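Local coordinates for protein ACDH-11, isoform b (Caenorhabditis elegans, PDB 4Y9J) that belongs to the acyl-CoA dehydrogenase family of flavoproteins and binds flavin-adenine dinucleotide together with the ligand UCC, at residues V321-I331 with M361-L372; K403-V414 with A439-T449. All blocks are in the same frame, centred on the assembly; numbering follows the deposited sequence.

Overall arrangement
Interactions 1 and 2 both lie buried in the helical C-terminal acyl-CoA dehydrogenase domain, their centres about 12 Å apart, and both touch UCC and the second subunit. Interaction 1 pairs two helices, 304-338 and 352-383, through apolar side chains and a buried salt-bridge network. Interaction 2 sets helix 389-419 against the loop 439-449, where a lysine gathers backbone carbonyls beside the ligands. Two probable side-chain hydrogen bonds tie the contacts together: Ser-368 OG with Gln-409 OE1 at 2.6 Å, and Ser-323 OG with Thr-442 OG1 at 2.8 Å. Interaction 1 meets UCC at the end of its acyl chain, interaction 2 also at its thioester.

Interaction 1 (V321-I331 with M361-L372). With UCC (S-{(3S,5R,9R)-1-[(2R,3S,4R,5R)-5-(6-amino-9H-purin-9-yl)-4-hydroxy-3-(phosphonooxy)tetrahydrofuran-2-yl]-3,5,9-trihydroxy-8,8-dimethyl-3,5-dioxido-10,14-dioxo-2,4,6-trioxa-11,15-diaza-3lambda~5~,5lambda~5~-diphosphaheptadecan-17-yl} undecanethioate), chain F.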
# COMPACT_ATOMS: atom_id res chain seq x y z
N VAL B 321 -7.73 -17.67 -28.03
CA VAL B 321 -8.50 -16.43 -28.19
C VAL B 321 -7.80 -15.26 -27.46
O VAL B 321 -7.66 -14.19 -28.01
CB VAL B 321 -9.93 -16.56 -27.70
CG1 VAL B 321 -10.59 -15.18 -27.66
CG2 VAL B 321 -10.74 -17.46 -28.58
N ALA B 322 -7.36 -15.52 -26.24
CA ALA B 322 -6.70 -14.53 -25.41
C ALA B 322 -5.33 -14.15 -26.00
O ALA B 322 -5.05 -12.98 -26.12
CB ALA B 322 -6.49 -15.08 -24.03
N SER B 323 -4.54 -15.14 -26.42
CA SER B 323 -3.27 -14.86 -27.05
C SER B 323 -3.46 -13.93 -28.25
O SER B 323 -2.76 -12.94 -28.43
CB SER B 323 -2.61 -16.17 -27.50
OG SER B 323 -2.19 -16.94 -26.40
N LEU B 324 -4.40 -14.27 -29.10
CA LEU B 324 -4.67 -13.55 -30.31
C LEU B 324 -5.28 -12.19 -30.01
O LEU B 324 -5.01 -11.23 -30.74
CB LEU B 324 -5.57 -14.37 -31.24
CG LEU B 324 -4.80 -15.55 -31.88
CD1 LEU B 324 -5.71 -16.59 -32.42
CD2 LEU B 324 -3.84 -15.06 -32.94
N GLY B 325 -6.09 -12.13 -28.97
CA GLY B 325 -6.65 -10.87 -28.50
C GLY B 325 -5.57 -9.83 -28.11
O GLY B 325 -5.64 -8.66 -28.56
N TYR B 326 -4.55 -10.29 -27.41
CA TYR B 326 -3.42 -9.43 -27.02
C TYR B 326 -2.58 -9.00 -28.22
O TYR B 326 -2.16 -7.83 -28.31
CB TYR B 326 -2.55 -10.10 -25.97
CG TYR B 326 -3.27 -10.32 -24.66
CD1 TYR B 326 -3.88 -9.28 -24.01
CD2 TYR B 326 -3.35 -11.58 -24.07
CE1 TYR B 326 -4.55 -9.47 -22.81
CE2 TYR B 326 -4.00 -11.76 -22.85
CZ TYR B 326 -4.60 -10.70 -22.24
OH TYR B 326 -5.34 -10.81 -21.09
N MET B 327 -2.34 -9.94 -29.13
CA MET B 327 -1.61 -9.65 -30.37
C MET B 327 -2.35 -8.61 -31.21
O MET B 327 -1.79 -7.57 -31.60
CB MET B 327 -1.37 -10.93 -31.14
CG MET B 327 -0.48 -11.92 -30.41
SD MET B 327 -0.57 -13.69 -30.92
CE MET B 327 -0.13 -13.49 -32.57
N ARG B 328 -3.62 -8.83 -31.45
CA ARG B 328 -4.42 -7.86 -32.21
C ARG B 328 -4.51 -6.53 -31.48
O ARG B 328 -4.43 -5.46 -32.12
CB ARG B 328 -5.80 -8.41 -32.49
CG ARG B 328 -6.84 -7.40 -33.05
CD ARG B 328 -6.45 -6.77 -34.35
NE ARG B 328 -6.23 -7.81 -35.37
CZ ARG B 328 -5.28 -7.82 -36.29
NH1 ARG B 328 -4.38 -6.83 -36.35
NH2 ARG B 328 -5.22 -8.83 -37.18
N ARG B 329 -4.72 -6.55 -30.17
CA ARG B 329 -4.87 -5.30 -29.43
C ARG B 329 -3.59 -4.40 -29.56
O ARG B 329 -3.68 -3.22 -29.87
CB ARG B 329 -5.25 -5.56 -27.95
CG ARG B 329 -5.32 -4.31 -27.09
CD ARG B 329 -6.37 -3.34 -27.63
NE ARG B 329 -7.75 -3.89 -27.58
CZ ARG B 329 -8.56 -3.80 -26.53
NH1 ARG B 329 -8.14 -3.30 -25.37
NH2 ARG B 329 -9.79 -4.30 -26.60
N ILE B 330 -2.43 -4.98 -29.36
CA ILE B 330 -1.20 -4.22 -29.44
C ILE B 330 -0.99 -3.69 -30.82
O ILE B 330 -0.59 -2.56 -30.96
CB ILE B 330 -0.01 -4.94 -28.80
CG1 ILE B 330 1.11 -3.94 -28.46
CG2 ILE B 330 0.56 -5.97 -29.74
CD1 ILE B 330 0.70 -2.93 -27.41
N ILE B 331 -1.33 -4.44 -31.86
CA ILE B 331 -1.14 -3.98 -33.19
C ILE B 331 -2.15 -2.85 -33.49
O ILE B 331 -1.83 -1.87 -34.12
CB ILE B 331 -1.33 -5.15 -34.21
CG1 ILE B 331 -0.24 -6.22 -34.06
CG2 ILE B 331 -1.41 -4.64 -35.65
CD1 ILE B 331 -0.54 -7.43 -34.96
N MET B 361 4.24 -8.58 -38.01
CA MET B 361 3.32 -8.92 -36.90
C MET B 361 1.91 -9.20 -37.40
O MET B 361 1.28 -10.14 -36.94
CB MET B 361 3.29 -7.80 -35.86
CG MET B 361 4.69 -7.53 -35.25
SD MET B 361 4.86 -5.94 -34.40
CE MET B 361 3.60 -5.88 -33.21
N GLU B 362 1.45 -8.40 -38.35
CA GLU B 362 0.17 -8.58 -38.93
C GLU B 362 0.04 -9.90 -39.71
O GLU B 362 -0.94 -10.58 -39.58
CB GLU B 362 -0.18 -7.36 -39.77
CG GLU B 362 -1.54 -7.49 -40.40
CD GLU B 362 -2.66 -7.45 -39.37
OE1 GLU B 362 -2.45 -6.88 -38.30
OE2 GLU B 362 -3.73 -8.00 -39.67
N VAL B 363 1.04 -10.27 -40.49
CA VAL B 363 1.05 -11.51 -41.27
C VAL B 363 0.95 -12.73 -40.33
O VAL B 363 0.13 -13.63 -40.54
CB VAL B 363 2.35 -11.62 -42.10
CG1 VAL B 363 2.57 -13.03 -42.66
CG2 VAL B 363 2.39 -10.60 -43.22
N ASP B 364 1.74 -12.72 -39.26
CA ASP B 364 1.77 -13.84 -38.34
C ASP B 364 0.45 -13.95 -37.54
O ASP B 364 0.01 -15.03 -37.24
CB ASP B 364 2.98 -13.70 -37.37
CG ASP B 364 4.33 -14.04 -38.03
OD1 ASP B 364 4.36 -14.69 -39.12
OD2 ASP B 364 5.37 -13.68 -37.38
N THR B 365 -0.17 -12.82 -37.24
CA THR B 365 -1.38 -12.75 -36.44
C THR B 365 -2.55 -13.26 -37.32
O THR B 365 -3.39 -13.95 -36.82
CB THR B 365 -1.63 -11.30 -35.99
OG1 THR B 365 -0.58 -10.90 -35.05
CG2 THR B 365 -2.93 -11.18 -35.32
N ARG B 366 -2.58 -12.88 -38.60
CA ARG B 366 -3.65 -13.32 -39.46
C ARG B 366 -3.66 -14.83 -39.62
O ARG B 366 -4.73 -15.44 -39.64
CB ARG B 366 -3.59 -12.66 -40.82
CG ARG B 366 -3.89 -11.20 -40.77
CD ARG B 366 -4.03 -10.62 -42.15
NE ARG B 366 -4.15 -9.17 -42.18
CZ ARG B 366 -4.58 -8.50 -43.25
NH1 ARG B 366 -4.92 -9.12 -44.39
NH2 ARG B 366 -4.65 -7.18 -43.17
N GLY B 367 -2.50 -15.45 -39.72
CA GLY B 367 -2.42 -16.91 -39.88
C GLY B 367 -3.05 -17.63 -38.67
O GLY B 367 -3.86 -18.54 -38.77
N SER B 368 -2.64 -17.21 -37.51
CA SER B 368 -3.19 -17.82 -36.28
C SER B 368 -4.68 -17.52 -36.04
O SER B 368 -5.42 -18.29 -35.50
CB SER B 368 -2.35 -17.43 -35.09
OG SER B 368 -1.12 -17.99 -35.27
N MET B 369 -5.10 -16.38 -36.47
CA MET B 369 -6.48 -16.03 -36.44
C MET B 369 -7.31 -17.01 -37.28
O MET B 369 -8.37 -17.46 -36.84
CB MET B 369 -6.57 -14.65 -37.02
CG MET B 369 -7.78 -13.95 -36.65
SD MET B 369 -7.41 -13.24 -35.01
CE MET B 369 -9.16 -12.95 -35.09
N LEU B 370 -6.85 -17.33 -38.49
CA LEU B 370 -7.62 -18.24 -39.38
C LEU B 370 -7.60 -19.63 -38.76
O LEU B 370 -8.55 -20.34 -38.87
CB LEU B 370 -7.08 -18.19 -40.79
CG LEU B 370 -7.35 -16.90 -41.54
CD1 LEU B 370 -7.18 -17.14 -43.00
CD2 LEU B 370 -8.75 -16.33 -41.27
N LEU B 371 -6.50 -20.01 -38.11
CA LEU B 371 -6.41 -21.29 -37.43
C LEU B 371 -7.44 -21.32 -36.31
O LEU B 371 -8.06 -22.35 -36.10
CB LEU B 371 -4.99 -21.56 -36.93
CG LEU B 371 -4.53 -22.96 -36.48
CD1 LEU B 371 -4.48 -23.90 -37.66
CD2 LEU B 371 -3.16 -22.94 -35.79
N LEU B 372 -7.58 -20.21 -35.57
CA LEU B 372 -8.55 -20.12 -34.50
C LEU B 372 -9.96 -20.34 -34.99
O LEU B 372 -10.75 -21.05 -34.34
CB LEU B 372 -8.50 -18.75 -33.87
CG LEU B 372 -9.63 -18.41 -32.89
CD1 LEU B 372 -9.64 -19.34 -31.68
CD2 LEU B 372 -9.50 -16.95 -32.46
OA1 UCC F . -4.20 -23.83 -15.82
CA1 UCC F . -5.43 -23.96 -15.46
CA2 UCC F . -6.51 -22.87 -15.32
CA3 UCC F . -6.30 -21.53 -15.95
CA4 UCC F . -7.61 -21.00 -16.62
CA5 UCC F . -7.44 -20.98 -18.14
CA6 UCC F . -7.99 -19.73 -18.74
CA7 UCC F . -7.82 -19.71 -20.25
CA8 UCC F . -8.62 -18.49 -20.50
CA9 UCC F . -8.13 -17.46 -21.37
C10 UCC F . -7.85 -16.19 -20.70
C11 UCC F . -6.35 -16.05 -20.92
S UCC F . -6.16 -25.39 -15.00
CP1 UCC F . -4.92 -26.73 -15.07
CP2 UCC F . -4.34 -27.00 -16.42
NP1 UCC F . -3.57 -28.26 -16.47
CP3 UCC F . -3.27 -28.75 -17.68
OP1 UCC F . -3.47 -28.16 -18.74
CP4 UCC F . -2.69 -30.15 -17.72
CP5 UCC F . -1.39 -30.14 -18.54
NP2 UCC F . -1.06 -31.55 -18.66
CP6 UCC F . -1.57 -32.37 -19.58
OP2 UCC F . -2.30 -32.00 -20.49
CP8 UCC F . -1.08 -33.81 -19.48
OP3 UCC F . -0.74 -34.27 -20.83
CPB UCC F . -2.09 -34.83 -19.03
CP7 UCC F . -3.52 -34.78 -19.60
CP9 UCC F . -2.54 -34.20 -17.64
CPA UCC F . -1.47 -36.09 -18.38
O7 UCC F . -2.53 -36.97 -17.93
P2 UCC F . -2.23 -38.55 -17.70
O21 UCC F . -3.47 -39.25 -17.17
O22 UCC F . -0.84 -38.63 -17.04
O6 UCC F . -1.94 -38.99 -19.24
P1 UCC F . -2.74 -40.02 -20.16
O11 UCC F . -2.76 -41.43 -19.58
O12 UCC F . -2.14 -39.78 -21.51
O5' UCC F . -4.26 -39.34 -20.09
C5' UCC F . -5.37 -40.09 -19.53
C4' UCC F . -6.56 -40.15 -20.51
C3' UCC F . -6.18 -40.83 -21.82
O3' UCC F . -7.36 -41.45 -22.25
P3 UCC F . -7.50 -43.02 -22.38
O33 UCC F . -8.95 -43.18 -22.77
O32 UCC F . -7.32 -43.52 -20.96
O31 UCC F . -6.42 -43.41 -23.42
C2' UCC F . -5.82 -39.71 -22.78
O2' UCC F . -6.14 -39.96 -24.15
O4' UCC F . -6.97 -38.81 -20.85
C1' UCC F . -6.79 -38.65 -22.25
N9 UCC F . -6.45 -37.25 -22.57
C4 UCC F . -7.13 -36.54 -23.45
N3 UCC F . -8.24 -36.74 -24.20
C8 UCC F . -5.39 -36.55 -22.08
N7 UCC F . -5.41 -35.32 -22.63
C5 UCC F . -6.46 -35.24 -23.48
C6 UCC F . -7.08 -34.19 -24.33
N6 UCC F . -6.50 -32.97 -24.40
N1 UCC F . -8.17 -34.54 -25.09
C2 UCC F . -8.72 -35.77 -25.01
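Leu-324 is a knob in a hole formed by Thr-365, Ser-368, Met-369 and Leu-372. Its branches divide the work: Leu-324 CD2 lies 3.5 Å from Ser-368 CB, while CD1 meets Leu-372 CD2 at 3.8 Å. Small Ser-368, whose hydroxyl is turned to Gln-409, lets the leucine come close. Val-321 CG2 extends the apolar patch to Leu-372 CD1. Farther along, Ile-331 CG1 packs on Met-361 CE at 3.9 Å, the two side chains running past each other in opposite directions.

At one flank Arg-328 grips Glu-362 end-on. Arg-328 NH1 gives Glu-362 OE1 a nearly straight bond of 2.7 Å (178°) on its syn lone pair; Arg-328 NH2 reaches Glu-362 OE2 at 3.0 Å, more bent and tilted from the guanidinium plane. Two bends along the side chain, at chi2 and chi3, curl the arginine toward the carboxylate. Arg-366 NE takes the anti lone pair of Glu-362 OE2 at 2.8 Å, so two arginines fix the carboxylate's rotation. Asp-31 holds Arg-328 NE, and Asp-589 of the second subunit pairs with Arg-366. Ala-322 CB touches UCC C11. This is near-antiparallel helix packing (149°) within the acyl-CoA dehydrogenase C-terminal helical domain.

Interaction 2 (K403-V414 with A439-T449); sequences KLYAGKQAVPMV and AQVTPIWEGTT. With UCC (S-{(3S,5R,9R)-1-[(2R,3S,4R,5R)-5-(6-amino-9H-purin-9-yl)-4-hydroxy-3-(phosphonooxy)tetrahydrofuran-2-yl]-3,5,9-trihydroxy-8,8-dimethyl-3,5-dioxido-10,14-dioxo-2,4,6-trioxa-11,15-diaza-3lambda~5~,5lambda~5~-diphosphaheptadecan-17-yl} undecanethioate), chain F.
Helix 403-414 runs beside the loop 439-449, which opens with a type I turn at Ala-439 to Thr-442, and the backbones come nearest at Gly-407 and Pro-443, whose CA atoms are 4.4 Å apart. With no side chain at Gly-407, the proline ring can lie against the helix, where Pro-443 CB is 3.5 Å from Gly-407 O.

Lys-403 carries the polar part. The chain leaves CB with CG opposite the backbone N (chi1 -166°) and bends at chi2, which carries it into the curve of the loop. There Lys-403 NZ donates to Thr-442 O and Trp-445 O, both at 2.7 Å, and Gly-447 O at 2.9 Å. The Trp-445 bond lies almost in line with its C=O, at 165°, whereas NZ stands tilted from the other two carbonyl planes. A water is a fourth acceptor and must share the three N-H with the carbonyls. Lysine suits this place because its long chain brings three N-H to several carbonyls at once; Thr-442 O has a second donor in Asn-319.

Val-411 CG2 packs on Gln-440 CA at 3.4 Å, and the Gln-440 amide reaches Ser-415 of the second subunit. Lys-408 crosses Thr-449 at about a right angle; both polar ends find Glu-419 of that subunit.

The same loop also serves the ligands. UCC CA3 lies over one face of the Trp-445 ring, toward its rim, and Val-441 CG2 covers the opposite face. Glu-446 N donates to UCC OA1 at 3.1 Å, and Thr-448 OG1 bonds the flavin-adenine dinucleotide. The buried ammonium therefore probably offsets the carbonyls' partial charge and helps hold the loop that presents Glu-446 N to the thioester oxygen.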
# COMPACT_ATOMS: atom_id res chain seq x y z
N LYS B 403 -3.42 -23.68 -29.47
CA LYS B 403 -3.07 -23.15 -28.18
C LYS B 403 -1.56 -22.93 -28.08
O LYS B 403 -1.10 -21.84 -27.68
CB LYS B 403 -3.59 -24.08 -27.06
CG LYS B 403 -3.61 -23.53 -25.62
CD LYS B 403 -2.28 -23.13 -25.03
CE LYS B 403 -2.30 -23.17 -23.51
NZ LYS B 403 -1.08 -22.68 -22.86
N LEU B 404 -0.78 -23.95 -28.35
CA LEU B 404 0.65 -23.83 -28.09
C LEU B 404 1.28 -22.86 -29.07
O LEU B 404 2.23 -22.13 -28.72
CB LEU B 404 1.35 -25.18 -28.11
CG LEU B 404 1.47 -25.95 -29.41
CD1 LEU B 404 2.76 -25.56 -30.15
CD2 LEU B 404 1.44 -27.46 -29.17
N TYR B 405 0.80 -22.80 -30.28
CA TYR B 405 1.43 -21.94 -31.28
C TYR B 405 1.12 -20.44 -31.03
O TYR B 405 2.06 -19.60 -30.95
CB TYR B 405 1.09 -22.37 -32.71
CG TYR B 405 2.03 -21.68 -33.75
CD1 TYR B 405 3.35 -22.06 -33.84
CD2 TYR B 405 1.58 -20.66 -34.54
CE1 TYR B 405 4.20 -21.47 -34.76
CE2 TYR B 405 2.40 -20.05 -35.45
CZ TYR B 405 3.71 -20.48 -35.57
OH TYR B 405 4.59 -19.87 -36.43
N ALA B 406 -0.17 -20.09 -30.90
CA ALA B 406 -0.54 -18.71 -30.60
C ALA B 406 0.08 -18.28 -29.26
O ALA B 406 0.49 -17.13 -29.08
CB ALA B 406 -2.07 -18.53 -30.55
N GLY B 407 0.15 -19.24 -28.34
CA GLY B 407 0.74 -19.07 -27.05
C GLY B 407 2.15 -18.59 -27.09
O GLY B 407 2.57 -17.72 -26.33
N LYS B 408 2.90 -19.19 -28.00
CA LYS B 408 4.31 -18.93 -28.10
C LYS B 408 4.55 -17.71 -28.99
O LYS B 408 5.56 -17.03 -28.83
CB LYS B 408 5.01 -20.18 -28.58
CG LYS B 408 6.51 -20.12 -28.68
CD LYS B 408 7.19 -19.55 -27.44
CE LYS B 408 6.88 -20.37 -26.19
NZ LYS B 408 7.45 -19.87 -24.97
N GLN B 409 3.67 -17.41 -29.92
CA GLN B 409 3.71 -16.14 -30.64
C GLN B 409 3.51 -14.88 -29.76
O GLN B 409 4.06 -13.85 -30.06
CB GLN B 409 2.67 -16.07 -31.73
CG GLN B 409 2.89 -16.95 -32.92
CD GLN B 409 1.74 -16.80 -33.87
OE1 GLN B 409 0.60 -17.06 -33.49
NE2 GLN B 409 2.02 -16.37 -35.07
N ALA B 410 2.73 -14.99 -28.69
CA ALA B 410 2.10 -13.84 -28.04
C ALA B 410 3.12 -12.91 -27.33
O ALA B 410 3.10 -11.73 -27.57
CB ALA B 410 1.06 -14.28 -27.03
N VAL B 411 4.01 -13.45 -26.51
CA VAL B 411 4.91 -12.57 -25.78
C VAL B 411 5.90 -11.85 -26.70
O VAL B 411 6.01 -10.66 -26.62
CB VAL B 411 5.62 -13.23 -24.60
CG1 VAL B 411 6.67 -12.30 -23.98
CG2 VAL B 411 4.59 -13.63 -23.51
N PRO B 412 6.58 -12.56 -27.62
CA PRO B 412 7.43 -11.74 -28.48
C PRO B 412 6.69 -10.72 -29.34
O PRO B 412 7.27 -9.66 -29.60
CB PRO B 412 8.10 -12.76 -29.40
CG PRO B 412 8.05 -14.05 -28.60
CD PRO B 412 6.77 -14.00 -27.82
N MET B 413 5.49 -11.05 -29.81
CA MET B 413 4.75 -10.08 -30.60
C MET B 413 4.28 -8.88 -29.72
O MET B 413 4.39 -7.73 -30.15
CB MET B 413 3.54 -10.71 -31.27
CG MET B 413 3.06 -9.79 -32.40
SD MET B 413 1.69 -10.45 -33.28
CE MET B 413 2.61 -11.75 -34.14
N VAL B 414 3.79 -9.11 -28.53
CA VAL B 414 3.33 -7.99 -27.71
C VAL B 414 4.56 -7.18 -27.25
O VAL B 414 4.49 -5.97 -27.24
CB VAL B 414 2.50 -8.44 -26.51
CG1 VAL B 414 2.13 -7.26 -25.62
CG2 VAL B 414 1.25 -9.09 -27.02
N ALA B 439 -0.39 -11.37 -21.45
CA ALA B 439 -0.10 -12.26 -22.57
C ALA B 439 0.88 -13.37 -22.15
O ALA B 439 0.81 -14.48 -22.66
CB ALA B 439 0.50 -11.47 -23.74
N GLN B 440 1.78 -13.08 -21.19
CA GLN B 440 2.72 -14.05 -20.67
C GLN B 440 2.07 -15.22 -19.92
O GLN B 440 2.70 -16.26 -19.75
CB GLN B 440 3.83 -13.33 -19.87
CG GLN B 440 4.84 -14.20 -19.17
CD GLN B 440 5.71 -14.99 -20.16
OE1 GLN B 440 5.39 -16.17 -20.50
NE2 GLN B 440 6.68 -14.37 -20.69
N VAL B 441 0.84 -15.07 -19.42
CA VAL B 441 0.18 -16.24 -18.85
C VAL B 441 -0.13 -17.36 -19.92
O VAL B 441 -0.17 -18.55 -19.61
CB VAL B 441 -1.11 -15.87 -18.10
CG1 VAL B 441 -2.31 -15.74 -19.00
CG2 VAL B 441 -1.33 -16.92 -17.00
N THR B 442 -0.35 -16.90 -21.13
CA THR B 442 -0.97 -17.74 -22.17
C THR B 442 -0.11 -18.95 -22.63
O THR B 442 -0.69 -19.98 -22.91
CB THR B 442 -1.57 -16.96 -23.35
OG1 THR B 442 -0.57 -16.33 -24.17
CG2 THR B 442 -2.55 -15.94 -22.92
N PRO B 443 1.23 -18.85 -22.68
CA PRO B 443 1.99 -20.09 -22.95
C PRO B 443 2.22 -20.97 -21.77
O PRO B 443 2.84 -22.05 -21.97
CB PRO B 443 3.35 -19.54 -23.47
CG PRO B 443 3.46 -18.26 -22.69
CD PRO B 443 2.12 -17.66 -22.77
N ILE B 444 1.73 -20.60 -20.58
CA ILE B 444 2.04 -21.32 -19.33
C ILE B 444 0.87 -22.17 -18.84
O ILE B 444 0.98 -23.42 -18.67
CB ILE B 444 2.58 -20.38 -18.25
CG1 ILE B 444 3.92 -19.76 -18.71
CG2 ILE B 444 2.80 -21.15 -16.95
CD1 ILE B 444 4.44 -18.66 -17.78
N TRP B 445 -0.25 -21.53 -18.63
CA TRP B 445 -1.37 -22.26 -18.09
C TRP B 445 -2.16 -23.02 -19.13
O TRP B 445 -2.00 -22.78 -20.31
CB TRP B 445 -2.27 -21.35 -17.23
CG TRP B 445 -3.07 -20.24 -17.88
CD1 TRP B 445 -3.28 -19.99 -19.22
CD2 TRP B 445 -3.83 -19.29 -17.16
NE1 TRP B 445 -4.04 -18.90 -19.36
CE2 TRP B 445 -4.45 -18.47 -18.11
CE3 TRP B 445 -4.06 -19.06 -15.77
CZ2 TRP B 445 -5.29 -17.39 -17.73
CZ3 TRP B 445 -4.89 -18.01 -15.40
CH2 TRP B 445 -5.45 -17.16 -16.38
N GLU B 446 -2.97 -23.97 -18.64
CA GLU B 446 -3.67 -24.94 -19.47
C GLU B 446 -2.68 -25.68 -20.39
O GLU B 446 -3.06 -26.11 -21.47
CB GLU B 446 -4.77 -24.29 -20.32
CG GLU B 446 -5.88 -23.63 -19.46
CD GLU B 446 -6.81 -24.60 -18.67
OE1 GLU B 446 -6.68 -25.85 -18.73
OE2 GLU B 446 -7.71 -24.07 -17.96
N GLY B 447 -1.47 -25.88 -19.87
CA GLY B 447 -0.45 -26.68 -20.55
C GLY B 447 0.65 -25.82 -21.12
O GLY B 447 0.39 -24.94 -21.93
N THR B 448 1.89 -26.07 -20.76
CA THR B 448 2.99 -25.30 -21.36
C THR B 448 3.16 -25.68 -22.82
O THR B 448 2.62 -26.72 -23.32
CB THR B 448 4.30 -25.51 -20.60
OG1 THR B 448 4.83 -26.81 -20.90
CG2 THR B 448 4.10 -25.31 -19.12
N THR B 449 3.95 -24.89 -23.53
CA THR B 449 4.26 -25.14 -24.94
C THR B 449 4.72 -26.58 -25.22
O THR B 449 4.15 -27.27 -26.07
CB THR B 449 5.34 -24.15 -25.48
OG1 THR B 449 5.01 -22.82 -25.06
CG2 THR B 449 5.36 -24.25 -26.99
OA1 UCC F . -4.20 -23.83 -15.82
CA1 UCC F . -5.43 -23.96 -15.46
CA2 UCC F . -6.51 -22.87 -15.32
CA3 UCC F . -6.30 -21.53 -15.95
CA4 UCC F . -7.61 -21.00 -16.62
CA5 UCC F . -7.44 -20.98 -18.14
CA6 UCC F . -7.99 -19.73 -18.74
CA7 UCC F . -7.82 -19.71 -20.25
CA8 UCC F . -8.62 -18.49 -20.50
CA9 UCC F . -8.13 -17.46 -21.37
C10 UCC F . -7.85 -16.19 -20.70
C11 UCC F . -6.35 -16.05 -20.92
S UCC F . -6.16 -25.39 -15.00
CP1 UCC F . -4.92 -26.73 -15.07
CP2 UCC F . -4.34 -27.00 -16.42
NP1 UCC F . -3.57 -28.26 -16.47
CP3 UCC F . -3.27 -28.75 -17.68
OP1 UCC F . -3.47 -28.16 -18.74
CP4 UCC F . -2.69 -30.15 -17.72
CP5 UCC F . -1.39 -30.14 -18.54
NP2 UCC F . -1.06 -31.55 -18.66
CP6 UCC F . -1.57 -32.37 -19.58
OP2 UCC F . -2.30 -32.00 -20.49
CP8 UCC F . -1.08 -33.81 -19.48
OP3 UCC F . -0.74 -34.27 -20.83
CPB UCC F . -2.09 -34.83 -19.03
CP7 UCC F . -3.52 -34.78 -19.60
CP9 UCC F . -2.54 -34.20 -17.64
CPA UCC F . -1.47 -36.09 -18.38
O7 UCC F . -2.53 -36.97 -17.93
P2 UCC F . -2.23 -38.55 -17.70
O21 UCC F . -3.47 -39.25 -17.17
O22 UCC F . -0.84 -38.63 -17.04
O6 UCC F . -1.94 -38.99 -19.24
P1 UCC F . -2.74 -40.02 -20.16
O11 UCC F . -2.76 -41.43 -19.58
O12 UCC F . -2.14 -39.78 -21.51
O5' UCC F . -4.26 -39.34 -20.09
C5' UCC F . -5.37 -40.09 -19.53
C4' UCC F . -6.56 -40.15 -20.51
C3' UCC F . -6.18 -40.83 -21.82
O3' UCC F . -7.36 -41.45 -22.25
P3 UCC F . -7.50 -43.02 -22.38
O33 UCC F . -8.95 -43.18 -22.77
O32 UCC F . -7.32 -43.52 -20.96
O31 UCC F . -6.42 -43.41 -23.42
C2' UCC F . -5.82 -39.71 -22.78
O2' UCC F . -6.14 -39.96 -24.15
O4' UCC F . -6.97 -38.81 -20.85
C1' UCC F . -6.79 -38.65 -22.25
N9 UCC F . -6.45 -37.25 -22.57
C4 UCC F . -7.13 -36.54 -23.45
N3 UCC F . -8.24 -36.74 -24.20
C8 UCC F . -5.39 -36.55 -22.08
N7 UCC F . -5.41 -35.32 -22.63
C5 UCC F . -6.46 -35.24 -23.48
C6 UCC F . -7.08 -34.19 -24.33
N6 UCC F . -6.50 -32.97 -24.40
N1 UCC F . -8.17 -34.54 -25.09
C2 UCC F . -8.72 -35.77 -25.01
O HOH W 1 1.08 -23.63 -24.42
O HOH W 2 2.53 -21.82 -25.93